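Local coordinates for DegV family protein (Streptococcus agalactiae, PDB 3LUP), which probably binds long-chain fatty acids and may take part in lipid transport or fatty acid metabolism, at residues A[10-15]-A[29-34]; A[47-52]-A[236-241]; A[62-67]-A[269-274]; A[88-93]-A[118-123]. All blocks are in the same frame, centred on the assembly; numbering follows the deposited sequence.

In the fold
Three of the four contacts border one bound elaidic acid. Contacts 1 and 4 lie at the C-terminal ends of neighbouring parallel strands, 6-11 and 86-89, with centres about 12 Å apart, and are tied directly by D11 OD2 to I92 N (3.0 Å). Contact 3 has its centre about 10 Å from that of contact 1 and continues it through the small antiparallel pair of strands 33-34 and 63-64. Contact 2 meets contact 3 where S237 OG bonds to G273 O. Contacts 3 and 4 do not touch each other, yet both reach the ligand; I31 of contact 1 also lines the pocket, whereas contact 2 stands back, with the S237 side chain about 10 Å from the ligand.

Contact 1 (A[10-15]-A[29-34])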
# COMPACT_ATOMS: atom_id res chain seq x y z
N THR A 10 2.42 9.77 -6.13
CA THR A 10 2.21 8.73 -5.15
C THR A 10 3.06 9.02 -3.93
O THR A 10 3.71 10.05 -3.87
CB THR A 10 2.52 7.34 -5.74
OG1 THR A 10 2.20 6.34 -4.76
CG2 THR A 10 3.98 7.22 -6.14
N ASP A 11 3.05 8.11 -2.96
CA ASP A 11 3.86 8.28 -1.77
C ASP A 11 4.73 7.06 -1.61
O ASP A 11 4.59 6.10 -2.34
CB ASP A 11 2.98 8.54 -0.54
CG ASP A 11 1.87 7.51 -0.39
OD1 ASP A 11 2.18 6.29 -0.30
OD2 ASP A 11 0.68 7.93 -0.37
N THR A 12 5.66 7.11 -0.67
CA THR A 12 6.65 6.05 -0.51
C THR A 12 6.08 4.74 0.06
O THR A 12 6.80 3.75 0.14
CB THR A 12 7.84 6.51 0.33
OG1 THR A 12 7.37 6.85 1.64
CG2 THR A 12 8.51 7.72 -0.29
N SER A 13 4.79 4.72 0.42
CA SER A 13 4.15 3.48 0.86
C SER A 13 3.81 2.57 -0.32
O SER A 13 3.59 1.38 -0.14
CB SER A 13 2.91 3.76 1.71
OG SER A 13 1.75 3.95 0.90
N ALA A 14 3.74 3.15 -1.52
CA ALA A 14 3.51 2.37 -2.74
C ALA A 14 4.77 1.59 -3.09
O ALA A 14 5.87 2.14 -3.05
CB ALA A 14 3.14 3.28 -3.87
N TYR A 15 4.62 0.32 -3.42
CA TYR A 15 5.78 -0.43 -3.88
C TYR A 15 5.79 -0.43 -5.39
O TYR A 15 4.96 -1.07 -6.04
CB TYR A 15 5.78 -1.85 -3.32
CG TYR A 15 7.05 -2.59 -3.66
CD1 TYR A 15 8.08 -2.70 -2.73
CD2 TYR A 15 7.23 -3.16 -4.92
CE1 TYR A 15 9.26 -3.37 -3.05
CE2 TYR A 15 8.40 -3.82 -5.24
CZ TYR A 15 9.40 -3.92 -4.30
OH TYR A 15 10.56 -4.59 -4.61
N LEU A 29 5.95 11.37 -2.98
CA LEU A 29 5.96 12.10 -1.71
C LEU A 29 6.49 11.21 -0.58
O LEU A 29 6.10 10.05 -0.50
CB LEU A 29 4.54 12.54 -1.35
CG LEU A 29 3.95 13.84 -1.88
CD1 LEU A 29 4.49 14.19 -3.24
CD2 LEU A 29 2.43 13.75 -1.90
N ASP A 30 7.33 11.77 0.29
CA ASP A 30 7.86 11.02 1.43
C ASP A 30 6.92 10.95 2.64
O ASP A 30 6.27 11.93 2.98
CB ASP A 30 9.22 11.57 1.87
CG ASP A 30 10.25 11.50 0.76
OD1 ASP A 30 10.25 10.52 -0.03
OD2 ASP A 30 11.08 12.44 0.67
N ILE A 31 6.87 9.78 3.27
CA ILE A 31 6.14 9.58 4.53
C ILE A 31 7.11 9.49 5.70
O ILE A 31 7.92 8.58 5.76
CB ILE A 31 5.23 8.32 4.49
CG1 ILE A 31 4.23 8.42 3.32
CG2 ILE A 31 4.52 8.13 5.85
CD1 ILE A 31 3.34 7.23 3.11
N PRO A 32 7.03 10.45 6.63
CA PRO A 32 7.90 10.43 7.81
C PRO A 32 7.55 9.33 8.82
O PRO A 32 6.38 8.99 9.00
CB PRO A 32 7.67 11.81 8.43
CG PRO A 32 7.11 12.66 7.32
CD PRO A 32 6.25 11.70 6.55
N ILE A 33 8.58 8.76 9.44
CA ILE A 33 8.38 7.90 10.59
C ILE A 33 8.89 8.62 11.85
O ILE A 33 9.91 9.31 11.81
CB ILE A 33 9.06 6.51 10.42
CG1 ILE A 33 10.49 6.53 10.94
CG2 ILE A 33 9.03 6.01 8.96
CD1 ILE A 33 10.98 5.17 11.32
N ILE A 34 8.16 8.49 12.94
CA ILE A 34 8.55 9.16 14.18
C ILE A 34 8.92 8.14 15.25
O ILE A 34 8.04 7.47 15.82
CB ILE A 34 7.45 10.11 14.72
CG1 ILE A 34 6.84 10.96 13.59
CG2 ILE A 34 8.01 11.00 15.82
CD1 ILE A 34 5.37 11.31 13.80
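With OG1 placed between the backbone N and the carbonyl carbon (chi1 62°), T12 turns its hydroxyl to the backbone of I31, while CG2, beside the backbone N, faces D30. The hydroxyl oxygen accepts a weak hydrogen bond from I31 N (3.4 Å), and T12 CG2 lies 3.3 Å from D30 OD1. I31 runs past T12 in the opposite direction, and its CD1 lies near both D11 OD1 (3.7 Å) and S13 CB. Beside this side-chain contact, D11 pairs with L29 in parallel fashion: L29 N donates to T10 O over 2.7 Å in a nearly straight bond, and L29 O receives a C-H...O contact from D11 CA and a weak bond from T12 N. Beyond the pair, residues D11 to A14 form a type I turn. D11 OD1 braces it by accepting from S13 N through its anti lone pair (3.1 Å), an Asx turn, and from S13 OG (2.7 Å) on the syn side, 21° out of the carboxylate plane. These two bonds fix the rotation of the carboxylate, and OD2 is taken by I92 N. S13 OG is also bonded to T123, as T10 OG1 is to L90 O. The arrangement is that of an alpha/beta fold with parallel strands, in which the loops at the C-terminal strand ends build the binding site; here I31 lines the fatty acid pocket.

Contact 2 (A[47-52]-A[236-241])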
# COMPACT_ATOMS: atom_id res chain seq x y z
N THR A 47 17.99 4.07 7.15
CA THR A 47 17.98 2.85 6.33
C THR A 47 17.01 1.82 6.93
O THR A 47 16.60 1.94 8.09
CB THR A 47 19.38 2.20 6.19
OG1 THR A 47 19.71 1.48 7.38
CG2 THR A 47 20.44 3.26 5.89
N LEU A 48 16.66 0.80 6.14
CA LEU A 48 15.78 -0.25 6.64
C LEU A 48 16.42 -1.02 7.80
O LEU A 48 15.72 -1.41 8.74
CB LEU A 48 15.26 -1.19 5.53
CG LEU A 48 14.06 -2.10 5.93
CD1 LEU A 48 12.74 -1.31 6.12
CD2 LEU A 48 13.84 -3.30 5.01
N ASP A 49 17.74 -1.21 7.77
CA ASP A 49 18.43 -1.93 8.84
C ASP A 49 18.50 -1.13 10.13
O ASP A 49 18.35 -1.69 11.22
CB ASP A 49 19.82 -2.39 8.41
CG ASP A 49 19.81 -3.82 7.88
OD1 ASP A 49 19.77 -4.78 8.69
OD2 ASP A 49 19.83 -3.97 6.64
N GLN A 50 18.70 0.18 10.01
CA GLN A 50 18.69 1.07 11.17
C GLN A 50 17.31 1.09 11.78
O GLN A 50 17.17 1.16 13.01
CB GLN A 50 19.09 2.50 10.79
CG GLN A 50 20.59 2.80 10.76
CD GLN A 50 20.88 4.27 10.41
OE1 GLN A 50 19.97 5.03 10.10
NE2 GLN A 50 22.14 4.65 10.45
N TYR A 51 16.29 1.02 10.91
CA TYR A 51 14.90 1.06 11.33
C TYR A 51 14.55 -0.04 12.29
O TYR A 51 13.99 0.21 13.35
CB TYR A 51 13.93 0.96 10.14
CG TYR A 51 12.52 0.78 10.64
CD1 TYR A 51 11.77 1.88 11.06
CD2 TYR A 51 11.95 -0.48 10.75
CE1 TYR A 51 10.48 1.73 11.54
CE2 TYR A 51 10.66 -0.65 11.23
CZ TYR A 51 9.93 0.47 11.62
OH TYR A 51 8.65 0.31 12.10
N TYR A 52 14.86 -1.28 11.89
CA TYR A 52 14.57 -2.45 12.71
C TYR A 52 15.38 -2.49 14.00
O TYR A 52 14.89 -2.94 15.03
CB TYR A 52 14.75 -3.73 11.90
CG TYR A 52 13.59 -4.03 10.99
CD1 TYR A 52 12.38 -4.52 11.52
CD2 TYR A 52 13.69 -3.84 9.62
CE1 TYR A 52 11.29 -4.80 10.68
CE2 TYR A 52 12.61 -4.12 8.77
CZ TYR A 52 11.41 -4.60 9.31
OH TYR A 52 10.35 -4.87 8.47
N HIS A 236 6.26 -9.01 2.98
CA HIS A 236 6.58 -9.34 4.35
C HIS A 236 7.48 -8.31 5.01
O HIS A 236 8.25 -7.61 4.33
CB HIS A 236 7.24 -10.72 4.42
CG HIS A 236 8.59 -10.76 3.79
ND1 HIS A 236 9.75 -10.64 4.53
CD2 HIS A 236 8.97 -10.87 2.50
CE1 HIS A 236 10.79 -10.69 3.71
NE2 HIS A 236 10.34 -10.83 2.48
N SER A 237 7.38 -8.21 6.33
CA SER A 237 8.31 -7.39 7.11
C SER A 237 9.28 -8.31 7.86
O SER A 237 9.06 -8.65 9.02
CB SER A 237 7.56 -6.44 8.04
OG SER A 237 6.69 -7.15 8.93
N ARG A 238 10.35 -8.71 7.18
CA ARG A 238 11.35 -9.65 7.74
C ARG A 238 10.70 -10.98 8.18
O ARG A 238 10.87 -11.43 9.31
CB ARG A 238 12.16 -9.01 8.88
CG ARG A 238 12.95 -7.76 8.49
CD ARG A 238 14.43 -7.99 8.57
NE ARG A 238 15.18 -6.78 8.23
CZ ARG A 238 15.99 -6.12 9.06
NH1 ARG A 238 16.16 -6.53 10.32
NH2 ARG A 238 16.63 -5.03 8.64
N ALA A 239 9.93 -11.57 7.26
CA ALA A 239 9.25 -12.85 7.48
C ALA A 239 9.48 -13.71 6.24
O ALA A 239 8.55 -14.31 5.69
CB ALA A 239 7.76 -12.64 7.75
N GLN A 240 10.74 -13.73 5.80
CA GLN A 240 11.24 -14.56 4.71
C GLN A 240 10.59 -15.94 4.61
O GLN A 240 10.06 -16.31 3.57
CB GLN A 240 12.75 -14.73 4.87
CG GLN A 240 13.45 -15.27 3.64
CD GLN A 240 13.28 -14.35 2.45
OE1 GLN A 240 13.16 -13.12 2.61
NE2 GLN A 240 13.24 -14.92 1.25
N ASP A 241 10.67 -16.69 5.72
CA ASP A 241 10.16 -18.05 5.78
C ASP A 241 8.64 -18.14 5.61
O ASP A 241 8.16 -19.07 4.95
CB ASP A 241 10.59 -18.72 7.08
CG ASP A 241 12.02 -19.22 7.02
OD1 ASP A 241 12.60 -19.27 5.90
OD2 ASP A 241 12.58 -19.57 8.09
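R238 lays its side chain over one face of the Y52 ring, the two running past each other in opposite directions. Its CG stands 3.9 Å from the ring centroid, 22° off the normal, a CH-pi contact over the face. Farther along, CZ comes within 3.3 Å of Y52 CD2, but the guanidinium is tilted 35° against the ring and the two groups are not a parallel stack. Y51 CD2 lies over the centre of the opposite face of Y52, leaving the ring between a neighbour in its own helix and the arginine. At the edge, near the ring plane, Y52 OH meets S237 CB (3.2 Å); the hydroxyl of S237 is bonded to G273 O and A276 N. The outer end of R238 forms a salt bridge, NH2 to D49 OD1 (3.2 Å), with the side chains crossing at about a right angle and both residues exposed. E274 also packs against R238 and Y52. Across the contact, the first turn of helix 48-57, N-capped by T47 through its OG1 bond from Q50 N, meets the connection from strand 230-236 to helix 240-252, a beta-to-alpha junction of the six-stranded mixed sheet in this DegV fold.

Contact 3 (A[62-67]-A[269-274]); sequences PKTSQP and ATHLGE. With ELA (Elaidic acid), chain B.
P62 and T270 mark the nearest backbone approach, with CA atoms 6.1 Å apart, where the extended segment 62-67 passes the C-terminal end of helix 266-272. In this DegV-family protein the two segments form part of the wall of the fatty acid pocket. Strand 63-64 pairs antiparallel with strand 33-34, and the helix closes with G273 N bonded to A269 O before G273 leaves helical geometry at positive phi. The T270 methyl CG2, anti to the backbone N, meets segment 62-67, 3.4 Å from P62 O and 3.9 Å from P62 CB. Its hydroxyl is engaged elsewhere, with G266 O and Y51 OH. T64 and H271 reach toward each other tip to tip: T64 OG1 meets H271 NE2 at 2.9 Å, near the ring plane, in a hydrogen bond that either partner could donate. The bond is consistent with the imidazole being held flat along the lipid. C8 of the elaidic acid lies 3.4 Å above one face of the H271 ring, offset toward the rim, and T270 CG2 lies over the opposite face. At the head of the ligand, T64 O is 3.0 Å from a carboxyl oxygen, atom O, and R175 NH2 supplies a hydrogen bond to the acid. Farther down the alkyl chain, CD1 of L272 touches C12 of the ligand at 3.5 Å.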
# COMPACT_ATOMS: atom_id res chain seq x y z
N PRO A 62 6.82 3.36 17.37
CA PRO A 62 6.93 4.45 16.40
C PRO A 62 5.56 4.88 15.87
O PRO A 62 4.57 4.13 15.97
CB PRO A 62 7.79 3.84 15.28
CG PRO A 62 8.46 2.67 15.88
CD PRO A 62 7.50 2.14 16.89
N LYS A 63 5.51 6.10 15.33
CA LYS A 63 4.34 6.57 14.60
C LYS A 63 4.75 6.99 13.20
O LYS A 63 5.93 7.16 12.91
CB LYS A 63 3.68 7.74 15.33
CG LYS A 63 3.37 7.49 16.79
CD LYS A 63 2.34 8.47 17.34
CE LYS A 63 0.95 8.16 16.80
NZ LYS A 63 -0.02 7.98 17.91
N THR A 64 3.78 7.15 12.32
CA THR A 64 4.03 7.81 11.06
C THR A 64 3.18 9.07 11.00
O THR A 64 2.29 9.28 11.84
CB THR A 64 3.73 6.91 9.85
OG1 THR A 64 2.38 6.48 9.91
CG2 THR A 64 4.65 5.68 9.84
N SER A 65 3.48 9.92 10.02
CA SER A 65 2.67 11.10 9.77
C SER A 65 2.39 11.16 8.29
O SER A 65 3.13 10.57 7.50
CB SER A 65 3.38 12.36 10.23
OG SER A 65 4.55 12.53 9.46
N GLN A 66 1.32 11.86 7.93
CA GLN A 66 0.92 12.06 6.54
C GLN A 66 2.05 12.74 5.79
O GLN A 66 2.83 13.49 6.39
CB GLN A 66 -0.33 12.94 6.49
CG GLN A 66 -1.58 12.27 7.02
CD GLN A 66 -2.71 13.24 7.29
OE1 GLN A 66 -3.04 14.10 6.46
NE2 GLN A 66 -3.33 13.10 8.46
N PRO A 67 2.18 12.48 4.47
CA PRO A 67 3.12 13.29 3.70
C PRO A 67 2.72 14.77 3.78
O PRO A 67 1.60 15.08 4.15
CB PRO A 67 2.98 12.76 2.26
CG PRO A 67 1.96 11.69 2.30
CD PRO A 67 1.71 11.30 3.72
N ALA A 269 5.86 -1.51 8.27
CA ALA A 269 6.41 -2.22 9.43
C ALA A 269 5.97 -1.57 10.76
O ALA A 269 5.55 -2.26 11.69
CB ALA A 269 7.91 -2.28 9.33
N THR A 270 6.04 -0.24 10.84
CA THR A 270 5.50 0.50 11.98
C THR A 270 4.09 0.07 12.41
O THR A 270 3.81 -0.05 13.60
CB THR A 270 5.54 2.04 11.73
OG1 THR A 270 6.89 2.49 11.61
CG2 THR A 270 4.87 2.81 12.87
N HIS A 271 3.20 -0.16 11.45
CA HIS A 271 1.80 -0.45 11.79
C HIS A 271 1.49 -1.95 11.85
O HIS A 271 0.54 -2.38 12.51
CB HIS A 271 0.86 0.28 10.83
CG HIS A 271 0.96 1.77 10.94
ND1 HIS A 271 0.21 2.49 11.84
CD2 HIS A 271 1.77 2.66 10.32
CE1 HIS A 271 0.53 3.77 11.74
NE2 HIS A 271 1.47 3.90 10.82
N LEU A 272 2.31 -2.74 11.17
CA LEU A 272 2.10 -4.16 11.11
C LEU A 272 2.95 -4.91 12.14
O LEU A 272 2.56 -5.98 12.62
CB LEU A 272 2.40 -4.65 9.69
CG LEU A 272 1.24 -5.06 8.78
CD1 LEU A 272 0.12 -4.02 8.72
CD2 LEU A 272 1.76 -5.42 7.40
N GLY A 273 4.09 -4.32 12.50
CA GLY A 273 5.07 -4.99 13.33
C GLY A 273 6.01 -5.78 12.45
O GLY A 273 5.76 -5.92 11.24
N GLU A 274 7.10 -6.27 13.05
CA GLU A 274 7.99 -7.20 12.38
C GLU A 274 7.34 -8.59 12.41
O GLU A 274 6.48 -8.86 13.26
CB GLU A 274 9.36 -7.23 13.07
CG GLU A 274 10.37 -8.18 12.42
CD GLU A 274 11.80 -7.91 12.85
OE1 GLU A 274 12.00 -7.02 13.70
OE2 GLU A 274 12.74 -8.58 12.34
CA ELA B . -1.05 8.89 9.24
C ELA B . -1.15 9.61 10.59
O ELA B . -0.73 9.11 11.67
C3 ELA B . 0.38 8.62 8.79
C4 ELA B . 0.42 8.19 7.33
C5 ELA B . 1.10 6.82 7.13
C6 ELA B . 0.12 5.66 7.33
C7 ELA B . 0.70 4.27 7.53
C8 ELA B . -0.42 3.26 7.78
C9 ELA B . -0.11 1.91 7.15
C10 ELA B . -0.91 0.69 7.47
C11 ELA B . -0.28 -0.67 7.30
C12 ELA B . -1.17 -1.64 6.53
C13 ELA B . -0.63 -1.99 5.16
C14 ELA B . -1.01 -3.39 4.70
C15 ELA B . -0.35 -3.70 3.35
C16 ELA B . -0.92 -4.95 2.66
C17 ELA B . -1.57 -4.59 1.33
C18 ELA B . -1.33 -5.64 0.25
OXT ELA B . -1.69 10.74 10.63

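Contact 4 (A[88-93]-A[118-123]); sequences LGLFIA and PDTKIT. With ELA (Elaidic acid), chain B.
Two loops that follow neighbouring parallel strands, 86-89 and 114-116, meet here, and both run on to the fatty acid pocket; F91 and T120 join them. T120 OG1, set between its backbone N and carbonyl carbon (chi1 66°), links the loops by donating to F91 O over 2.5 Å, tilted 26° from the carbonyl plane. T120 OG1 in turn accepts a weak bond from I122 N within its own loop. Two residues after F91, A93 N donates to I122 O (2.9 Å), while A93 CB rests 3.5 Å from K121 C. Two waters fill in the backbone bonding: F91 N donates to water 1, which lies close to G89 O and P118 O, and T120 N donates to water 2, which sits beside F91 O. These strands belong to a parallel sheet ordered 26-29, 6-11, 86-89, 114-116, and the loops leave its C-terminal edge, the usual place for a binding site in an alpha/beta fold. Close to the strands the contact is apolar. P118 presents CD to L88 CD1 (3.6 Å), the side chains crossing at about a right angle, and CG to L90 CD2 (3.7 Å). In the second loop D119 OD1 accepts from K121 N, 64° out of the carboxylate plane, in an Asx turn, and also from A94 N. At the pocket end I92 and T123 lie side by side and point the same way. CD1 of I92 touches ligand atom C6 at 3.7 Å, and CG2 of T123 lies 3.5 Å from C13.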
# COMPACT_ATOMS: atom_id res chain seq x y z
N LEU A 88 -2.75 12.54 -11.98
CA LEU A 88 -3.38 11.45 -11.22
C LEU A 88 -2.61 11.13 -9.93
O LEU A 88 -1.45 10.70 -9.97
CB LEU A 88 -3.54 10.20 -12.08
CG LEU A 88 -4.37 9.04 -11.52
CD1 LEU A 88 -5.79 9.45 -11.21
CD2 LEU A 88 -4.38 7.91 -12.53
N GLY A 89 -3.25 11.39 -8.80
CA GLY A 89 -2.65 11.16 -7.49
C GLY A 89 -3.19 9.87 -6.91
O GLY A 89 -4.40 9.75 -6.64
N LEU A 90 -2.29 8.90 -6.73
CA LEU A 90 -2.62 7.56 -6.20
C LEU A 90 -1.87 7.28 -4.88
O LEU A 90 -0.76 6.72 -4.86
CB LEU A 90 -2.31 6.47 -7.23
CG LEU A 90 -3.14 6.45 -8.51
CD1 LEU A 90 -2.62 5.37 -9.45
CD2 LEU A 90 -4.61 6.23 -8.21
N PHE A 91 -2.50 7.69 -3.79
CA PHE A 91 -1.88 7.64 -2.48
C PHE A 91 -2.48 6.55 -1.61
O PHE A 91 -3.54 5.98 -1.92
CB PHE A 91 -2.02 8.99 -1.78
CG PHE A 91 -1.57 10.15 -2.61
CD1 PHE A 91 -0.21 10.39 -2.81
CD2 PHE A 91 -2.50 11.01 -3.20
CE1 PHE A 91 0.22 11.45 -3.59
CE2 PHE A 91 -2.09 12.07 -3.97
CZ PHE A 91 -0.72 12.30 -4.18
N ILE A 92 -1.76 6.27 -0.51
CA ILE A 92 -2.22 5.43 0.59
C ILE A 92 -3.75 5.52 0.90
O ILE A 92 -4.35 6.61 0.85
CB ILE A 92 -1.34 5.75 1.84
CG1 ILE A 92 -1.61 4.78 2.99
CG2 ILE A 92 -1.52 7.19 2.30
CD1 ILE A 92 -0.38 4.55 3.87
N ALA A 93 -4.36 4.37 1.18
CA ALA A 93 -5.78 4.25 1.55
C ALA A 93 -6.33 5.31 2.50
O ALA A 93 -5.77 5.55 3.56
CB ALA A 93 -6.02 2.87 2.16
N PRO A 118 -8.28 9.65 -6.81
CA PRO A 118 -9.21 8.59 -6.35
C PRO A 118 -8.66 7.83 -5.13
O PRO A 118 -7.43 7.69 -4.97
CB PRO A 118 -9.31 7.66 -7.56
CG PRO A 118 -7.98 7.84 -8.28
CD PRO A 118 -7.56 9.27 -8.05
N ASP A 119 -9.56 7.38 -4.26
CA ASP A 119 -9.13 6.65 -3.08
C ASP A 119 -8.68 5.27 -3.52
O ASP A 119 -9.47 4.48 -4.06
CB ASP A 119 -10.26 6.59 -2.05
CG ASP A 119 -9.88 5.78 -0.80
OD1 ASP A 119 -8.67 5.53 -0.55
OD2 ASP A 119 -10.81 5.39 -0.07
N THR A 120 -7.41 4.97 -3.29
CA THR A 120 -6.86 3.71 -3.76
C THR A 120 -7.29 2.56 -2.88
O THR A 120 -7.31 1.44 -3.34
CB THR A 120 -5.33 3.73 -3.83
OG1 THR A 120 -4.79 3.85 -2.50
CG2 THR A 120 -4.85 4.88 -4.70
N LYS A 121 -7.63 2.85 -1.63
CA LYS A 121 -8.10 1.83 -0.68
C LYS A 121 -7.08 0.73 -0.43
O LYS A 121 -7.40 -0.35 0.09
CB LYS A 121 -9.42 1.22 -1.13
CG LYS A 121 -10.56 2.22 -1.23
CD LYS A 121 -11.82 1.47 -1.58
CE LYS A 121 -12.97 2.39 -1.84
NZ LYS A 121 -14.08 1.56 -2.40
N ILE A 122 -5.83 1.00 -0.79
CA ILE A 122 -4.77 0.03 -0.62
C ILE A 122 -3.42 0.72 -0.38
O ILE A 122 -3.37 1.93 -0.13
CB ILE A 122 -4.76 -1.01 -1.79
CG1 ILE A 122 -4.09 -2.31 -1.35
CG2 ILE A 122 -4.26 -0.41 -3.12
CD1 ILE A 122 -4.95 -3.10 -0.32
N THR A 123 -2.34 -0.05 -0.42
CA THR A 123 -1.01 0.50 -0.28
C THR A 123 -0.02 -0.55 -0.75
O THR A 123 -0.41 -1.53 -1.35
CB THR A 123 -0.74 1.00 1.18
OG1 THR A 123 0.47 1.75 1.22
CG2 THR A 123 -0.67 -0.16 2.18
CA ELA B . -1.05 8.89 9.24
C ELA B . -1.15 9.61 10.59
O ELA B . -0.73 9.11 11.67
C3 ELA B . 0.38 8.62 8.79
C4 ELA B . 0.42 8.19 7.33
C5 ELA B . 1.10 6.82 7.13
C6 ELA B . 0.12 5.66 7.33
C7 ELA B . 0.70 4.27 7.53
C8 ELA B . -0.42 3.26 7.78
C9 ELA B . -0.11 1.91 7.15
C10 ELA B . -0.91 0.69 7.47
C11 ELA B . -0.28 -0.67 7.30
C12 ELA B . -1.17 -1.64 6.53
C13 ELA B . -0.63 -1.99 5.16
C14 ELA B . -1.01 -3.39 4.70
C15 ELA B . -0.35 -3.70 3.35
C16 ELA B . -0.92 -4.95 2.66
C17 ELA B . -1.57 -4.59 1.33
C18 ELA B . -1.33 -5.64 0.25
OXT ELA B . -1.69 10.74 10.63
O HOH W 1 -5.06 8.69 -4.21
O HOH W 2 -6.21 6.98 -1.62